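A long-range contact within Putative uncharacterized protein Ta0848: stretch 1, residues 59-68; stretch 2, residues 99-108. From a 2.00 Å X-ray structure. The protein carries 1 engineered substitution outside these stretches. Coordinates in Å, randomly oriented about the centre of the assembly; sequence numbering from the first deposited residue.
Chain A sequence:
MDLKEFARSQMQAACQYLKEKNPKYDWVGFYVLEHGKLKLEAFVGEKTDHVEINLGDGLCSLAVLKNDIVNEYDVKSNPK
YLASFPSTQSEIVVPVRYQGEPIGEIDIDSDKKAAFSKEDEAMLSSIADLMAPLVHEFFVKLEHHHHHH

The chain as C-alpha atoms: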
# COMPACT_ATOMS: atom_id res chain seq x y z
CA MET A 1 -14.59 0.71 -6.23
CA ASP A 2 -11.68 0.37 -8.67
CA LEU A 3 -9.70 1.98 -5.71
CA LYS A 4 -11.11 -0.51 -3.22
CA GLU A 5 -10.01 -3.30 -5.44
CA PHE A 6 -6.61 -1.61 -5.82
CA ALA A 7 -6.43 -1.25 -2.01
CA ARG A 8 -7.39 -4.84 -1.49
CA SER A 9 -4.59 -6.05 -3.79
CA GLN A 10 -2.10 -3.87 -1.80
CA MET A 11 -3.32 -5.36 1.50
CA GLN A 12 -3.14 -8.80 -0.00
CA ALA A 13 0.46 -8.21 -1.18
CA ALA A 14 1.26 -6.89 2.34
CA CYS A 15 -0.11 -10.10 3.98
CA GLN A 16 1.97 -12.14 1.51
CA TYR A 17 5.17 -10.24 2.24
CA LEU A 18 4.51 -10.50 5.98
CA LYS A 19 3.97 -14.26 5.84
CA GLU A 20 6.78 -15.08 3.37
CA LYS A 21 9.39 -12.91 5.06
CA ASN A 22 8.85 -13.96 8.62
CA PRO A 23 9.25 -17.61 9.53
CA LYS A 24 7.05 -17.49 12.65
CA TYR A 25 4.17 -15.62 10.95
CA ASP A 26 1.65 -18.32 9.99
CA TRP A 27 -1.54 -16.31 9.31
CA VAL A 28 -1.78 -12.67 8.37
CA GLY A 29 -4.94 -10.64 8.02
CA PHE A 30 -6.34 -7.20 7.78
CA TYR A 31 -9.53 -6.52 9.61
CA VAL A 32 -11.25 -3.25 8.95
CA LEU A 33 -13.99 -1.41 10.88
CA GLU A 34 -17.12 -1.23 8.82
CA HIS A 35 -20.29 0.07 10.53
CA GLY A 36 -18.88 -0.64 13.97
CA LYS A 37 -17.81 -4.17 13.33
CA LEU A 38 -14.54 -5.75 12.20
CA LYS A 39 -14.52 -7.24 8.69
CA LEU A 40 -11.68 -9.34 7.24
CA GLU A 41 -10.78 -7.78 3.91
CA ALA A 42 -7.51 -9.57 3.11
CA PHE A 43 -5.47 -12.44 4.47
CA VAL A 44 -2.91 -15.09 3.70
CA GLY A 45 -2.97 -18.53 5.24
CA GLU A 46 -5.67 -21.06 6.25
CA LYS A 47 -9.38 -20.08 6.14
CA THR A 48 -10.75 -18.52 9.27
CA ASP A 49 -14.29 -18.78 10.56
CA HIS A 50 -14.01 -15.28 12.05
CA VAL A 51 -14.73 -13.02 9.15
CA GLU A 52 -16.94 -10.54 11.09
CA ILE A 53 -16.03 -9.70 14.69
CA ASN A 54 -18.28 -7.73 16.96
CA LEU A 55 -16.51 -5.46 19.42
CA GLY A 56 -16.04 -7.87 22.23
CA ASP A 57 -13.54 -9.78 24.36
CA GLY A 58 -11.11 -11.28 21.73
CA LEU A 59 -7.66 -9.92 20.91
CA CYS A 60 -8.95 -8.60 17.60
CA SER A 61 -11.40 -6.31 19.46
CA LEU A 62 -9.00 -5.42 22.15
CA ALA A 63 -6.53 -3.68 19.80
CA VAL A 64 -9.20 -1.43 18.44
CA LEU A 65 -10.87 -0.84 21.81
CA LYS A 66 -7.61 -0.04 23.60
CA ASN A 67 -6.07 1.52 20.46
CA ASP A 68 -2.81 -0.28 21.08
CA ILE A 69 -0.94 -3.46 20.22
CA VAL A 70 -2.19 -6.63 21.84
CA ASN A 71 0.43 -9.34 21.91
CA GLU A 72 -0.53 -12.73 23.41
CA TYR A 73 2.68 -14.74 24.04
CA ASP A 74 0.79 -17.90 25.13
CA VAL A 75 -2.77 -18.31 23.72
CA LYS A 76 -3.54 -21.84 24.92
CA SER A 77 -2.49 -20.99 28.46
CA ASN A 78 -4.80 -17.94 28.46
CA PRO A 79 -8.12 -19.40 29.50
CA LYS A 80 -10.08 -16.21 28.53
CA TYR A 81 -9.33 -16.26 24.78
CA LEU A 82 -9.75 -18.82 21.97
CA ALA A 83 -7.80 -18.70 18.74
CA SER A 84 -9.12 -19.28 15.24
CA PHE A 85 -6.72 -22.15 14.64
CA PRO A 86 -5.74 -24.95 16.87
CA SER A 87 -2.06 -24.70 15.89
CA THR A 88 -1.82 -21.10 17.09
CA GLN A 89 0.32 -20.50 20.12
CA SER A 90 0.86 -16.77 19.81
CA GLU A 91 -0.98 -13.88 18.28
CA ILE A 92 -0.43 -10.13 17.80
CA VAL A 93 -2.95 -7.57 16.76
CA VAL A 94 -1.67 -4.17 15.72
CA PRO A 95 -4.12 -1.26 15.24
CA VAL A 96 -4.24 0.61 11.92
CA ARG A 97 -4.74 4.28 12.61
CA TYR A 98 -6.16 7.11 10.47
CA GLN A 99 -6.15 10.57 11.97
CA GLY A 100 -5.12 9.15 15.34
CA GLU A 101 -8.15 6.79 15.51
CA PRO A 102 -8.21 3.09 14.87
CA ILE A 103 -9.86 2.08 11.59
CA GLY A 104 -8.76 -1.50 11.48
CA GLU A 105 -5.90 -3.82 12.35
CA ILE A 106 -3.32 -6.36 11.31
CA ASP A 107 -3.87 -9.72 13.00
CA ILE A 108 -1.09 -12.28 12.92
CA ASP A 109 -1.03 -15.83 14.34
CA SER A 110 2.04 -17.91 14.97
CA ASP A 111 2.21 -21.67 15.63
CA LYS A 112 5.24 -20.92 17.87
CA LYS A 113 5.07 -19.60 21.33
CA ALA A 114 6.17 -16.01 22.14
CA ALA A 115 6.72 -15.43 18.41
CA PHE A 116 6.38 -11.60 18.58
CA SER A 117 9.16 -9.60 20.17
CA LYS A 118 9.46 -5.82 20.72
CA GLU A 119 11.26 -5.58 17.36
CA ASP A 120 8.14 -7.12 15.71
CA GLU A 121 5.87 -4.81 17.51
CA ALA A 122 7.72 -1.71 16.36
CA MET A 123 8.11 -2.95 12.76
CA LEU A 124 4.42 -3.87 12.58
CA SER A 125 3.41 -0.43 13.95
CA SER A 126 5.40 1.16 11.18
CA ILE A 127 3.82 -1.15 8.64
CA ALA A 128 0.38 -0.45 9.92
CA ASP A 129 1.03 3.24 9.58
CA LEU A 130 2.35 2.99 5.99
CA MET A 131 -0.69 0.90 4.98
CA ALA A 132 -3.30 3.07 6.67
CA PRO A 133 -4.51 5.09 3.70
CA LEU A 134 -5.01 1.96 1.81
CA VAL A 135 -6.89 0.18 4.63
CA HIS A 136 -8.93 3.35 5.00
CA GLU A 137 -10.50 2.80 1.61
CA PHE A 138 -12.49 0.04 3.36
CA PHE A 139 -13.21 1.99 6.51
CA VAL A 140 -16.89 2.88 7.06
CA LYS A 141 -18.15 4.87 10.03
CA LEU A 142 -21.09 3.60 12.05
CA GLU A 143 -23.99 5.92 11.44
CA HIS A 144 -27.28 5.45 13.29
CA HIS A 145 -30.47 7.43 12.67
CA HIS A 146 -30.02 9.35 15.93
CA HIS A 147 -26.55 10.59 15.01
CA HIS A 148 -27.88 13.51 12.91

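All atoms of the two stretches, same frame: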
# COMPACT_ATOMS: atom_id res chain seq x y z
N LEU A 59 -8.79 -10.80 21.16
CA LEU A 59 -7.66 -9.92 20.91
C LEU A 59 -7.95 -8.98 19.72
O LEU A 59 -7.52 -7.85 19.68
CB LEU A 59 -6.44 -10.74 20.55
CG LEU A 59 -6.06 -11.80 21.57
CD1 LEU A 59 -5.03 -12.73 20.94
CD2 LEU A 59 -5.52 -11.13 22.82
N CYS A 60 -8.67 -9.45 18.74
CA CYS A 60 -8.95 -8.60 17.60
C CYS A 60 -9.71 -7.33 18.10
O CYS A 60 -9.45 -6.21 17.67
CB CYS A 60 -9.69 -9.40 16.57
SG CYS A 60 -8.63 -10.59 15.69
N SER A 61 -10.66 -7.48 19.00
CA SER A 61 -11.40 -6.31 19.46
C SER A 61 -10.56 -5.46 20.31
O SER A 61 -10.65 -4.21 20.25
CB SER A 61 -12.59 -6.74 20.36
OG SER A 61 -13.38 -7.56 19.60
N LEU A 62 -9.78 -6.13 21.15
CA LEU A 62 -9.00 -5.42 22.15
C LEU A 62 -8.10 -4.35 21.52
O LEU A 62 -8.02 -3.25 22.05
CB LEU A 62 -8.20 -6.37 23.06
CG LEU A 62 -7.87 -5.90 24.46
CD1 LEU A 62 -9.17 -5.56 25.18
CD2 LEU A 62 -7.07 -6.96 25.25
N ALA A 63 -7.48 -4.64 20.38
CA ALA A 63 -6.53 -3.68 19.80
C ALA A 63 -7.24 -2.39 19.40
O ALA A 63 -6.71 -1.32 19.47
CB ALA A 63 -5.84 -4.27 18.62
N VAL A 64 -8.43 -2.55 18.89
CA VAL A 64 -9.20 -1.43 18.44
C VAL A 64 -9.77 -0.72 19.65
O VAL A 64 -9.82 0.48 19.65
CB VAL A 64 -10.32 -1.88 17.50
CG1 VAL A 64 -11.39 -0.81 17.38
CG2 VAL A 64 -9.70 -2.09 16.12
N LEU A 65 -10.18 -1.46 20.69
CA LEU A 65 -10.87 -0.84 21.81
C LEU A 65 -9.84 -0.10 22.65
O LEU A 65 -10.10 0.98 23.10
CB LEU A 65 -11.56 -1.89 22.68
CG LEU A 65 -12.78 -2.57 22.11
CD1 LEU A 65 -13.18 -3.75 23.06
CD2 LEU A 65 -13.93 -1.57 21.94
N LYS A 66 -8.66 -0.67 22.85
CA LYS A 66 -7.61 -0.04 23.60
C LYS A 66 -6.84 0.92 22.70
O LYS A 66 -6.07 1.68 23.18
CB LYS A 66 -6.55 -1.05 24.07
CG LYS A 66 -6.95 -2.01 25.16
CD LYS A 66 -5.72 -2.45 25.98
CE LYS A 66 -4.60 -2.96 25.10
NZ LYS A 66 -3.33 -3.27 25.82
N ASN A 67 -6.97 0.82 21.38
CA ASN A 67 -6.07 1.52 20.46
C ASN A 67 -4.61 1.28 20.72
O ASN A 67 -3.83 2.18 20.76
CB ASN A 67 -6.32 3.02 20.38
CG ASN A 67 -5.66 3.64 19.15
OD1 ASN A 67 -5.14 2.93 18.26
ND2 ASN A 67 -5.64 4.93 19.11
N ASP A 68 -4.20 0.03 20.79
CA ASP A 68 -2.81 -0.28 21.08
C ASP A 68 -2.57 -1.71 20.63
O ASP A 68 -3.52 -2.47 20.43
CB ASP A 68 -2.67 -0.15 22.61
CG ASP A 68 -1.30 0.19 23.06
OD1 ASP A 68 -0.44 0.45 22.23
OD2 ASP A 68 -1.07 0.14 24.30
N GLN A 99 -5.88 9.38 11.17
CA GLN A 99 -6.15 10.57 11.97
C GLN A 99 -6.20 10.25 13.44
O GLN A 99 -7.13 10.62 14.09
CB GLN A 99 -7.44 11.25 11.46
CG GLN A 99 -7.14 11.88 10.11
CD GLN A 99 -8.33 12.16 9.26
OE1 GLN A 99 -9.41 11.64 9.51
NE2 GLN A 99 -8.15 12.96 8.25
N GLY A 100 -5.23 9.48 13.93
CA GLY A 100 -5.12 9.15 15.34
C GLY A 100 -6.10 8.09 15.89
O GLY A 100 -5.89 7.59 17.00
N GLU A 101 -7.13 7.74 15.11
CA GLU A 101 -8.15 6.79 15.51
C GLU A 101 -8.01 5.44 14.78
O GLU A 101 -7.66 5.37 13.60
CB GLU A 101 -9.52 7.42 15.27
CG GLU A 101 -9.96 8.44 16.35
CD GLU A 101 -9.60 8.01 17.80
OE1 GLU A 101 -10.36 7.27 18.46
OE2 GLU A 101 -8.53 8.41 18.29
N PRO A 102 -8.31 4.39 15.46
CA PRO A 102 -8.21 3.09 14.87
C PRO A 102 -9.27 2.88 13.81
O PRO A 102 -10.41 3.24 14.01
CB PRO A 102 -8.40 2.14 16.06
CG PRO A 102 -9.06 2.97 17.14
CD PRO A 102 -8.73 4.38 16.87
N ILE A 103 -8.87 2.38 12.65
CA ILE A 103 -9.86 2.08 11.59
C ILE A 103 -9.84 0.62 11.17
O ILE A 103 -10.60 0.20 10.28
CB ILE A 103 -9.67 3.00 10.38
CG1 ILE A 103 -8.23 2.87 9.85
CG2 ILE A 103 -9.96 4.44 10.83
CD1 ILE A 103 -8.08 3.05 8.36
N GLY A 104 -8.97 -0.13 11.80
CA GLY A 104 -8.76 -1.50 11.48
C GLY A 104 -7.52 -2.02 12.14
O GLY A 104 -7.03 -1.46 13.11
N GLU A 105 -7.06 -3.18 11.69
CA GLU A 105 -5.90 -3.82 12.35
C GLU A 105 -5.21 -4.84 11.51
O GLU A 105 -5.81 -5.37 10.55
CB GLU A 105 -6.40 -4.48 13.66
CG GLU A 105 -7.40 -5.58 13.39
CD GLU A 105 -8.08 -6.07 14.68
OE1 GLU A 105 -8.15 -5.34 15.67
OE2 GLU A 105 -8.43 -7.24 14.71
N ILE A 106 -4.01 -5.21 11.90
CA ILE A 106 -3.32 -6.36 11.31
C ILE A 106 -3.32 -7.38 12.41
O ILE A 106 -2.88 -7.09 13.49
CB ILE A 106 -1.86 -5.99 10.94
CG1 ILE A 106 -1.86 -4.80 10.01
CG2 ILE A 106 -1.13 -7.14 10.26
CD1 ILE A 106 -0.51 -4.38 9.56
N ASP A 107 -3.81 -8.59 12.10
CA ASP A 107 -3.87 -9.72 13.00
C ASP A 107 -2.98 -10.80 12.49
O ASP A 107 -3.14 -11.28 11.35
CB ASP A 107 -5.32 -10.23 13.03
CG ASP A 107 -5.55 -11.39 14.01
OD1 ASP A 107 -4.78 -11.53 14.99
OD2 ASP A 107 -6.54 -12.16 13.79
N ILE A 108 -2.03 -11.21 13.32
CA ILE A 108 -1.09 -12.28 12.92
C ILE A 108 -1.02 -13.39 13.98
O ILE A 108 -0.79 -13.13 15.16
CB ILE A 108 0.32 -11.69 12.73
CG1 ILE A 108 0.29 -10.56 11.73
CG2 ILE A 108 1.28 -12.74 12.25
CD1 ILE A 108 1.63 -9.84 11.51

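How do the two stretches meet? Helix 59-66 packs against strand 101-108 with nearly antiparallel directions, at 154°, and the axes approach to 8.4 Å. Cys 60 lies near Asp 107, Val 64 near Pro 102. The two stretches together bury a modest 388 Å², both sides summed.

Which polar atoms of the helix and strand come close? Glu 105, with chi1 p and chi2 t, extends its buried carboxyl group to the helix, where OE1 lies 2.5 Å from O of Cys 60. Nearby, SG of Cys 60 sits 3.2 Å from OD2 of Asp 107.

Where does van der Waals packing contribute? Val 64 and Pro 102 form a small apolar pair, CG1 of Val 64 lying 4.4 Å from CB of Pro 102, while CG of Pro 102 rests 3.6 Å from the carbonyl O of Val 64. CG2 of Val 64 lies 3.6 Å from OE1 of Glu 105. The small methyl of Ala 63 points toward the strand, its CB 3.9 Å from OE1 of Glu 105.

What joins Asn 67 to the other stretch? The CA-to-CB bond of Asn 67, a residue with positive phi, points toward the other stretch, and ND2 of Asn 67 donates a weak hydrogen bond to O of Gly 100 at 3.4 Å. Gly 100 itself has positive phi, a conformation that favours glycine.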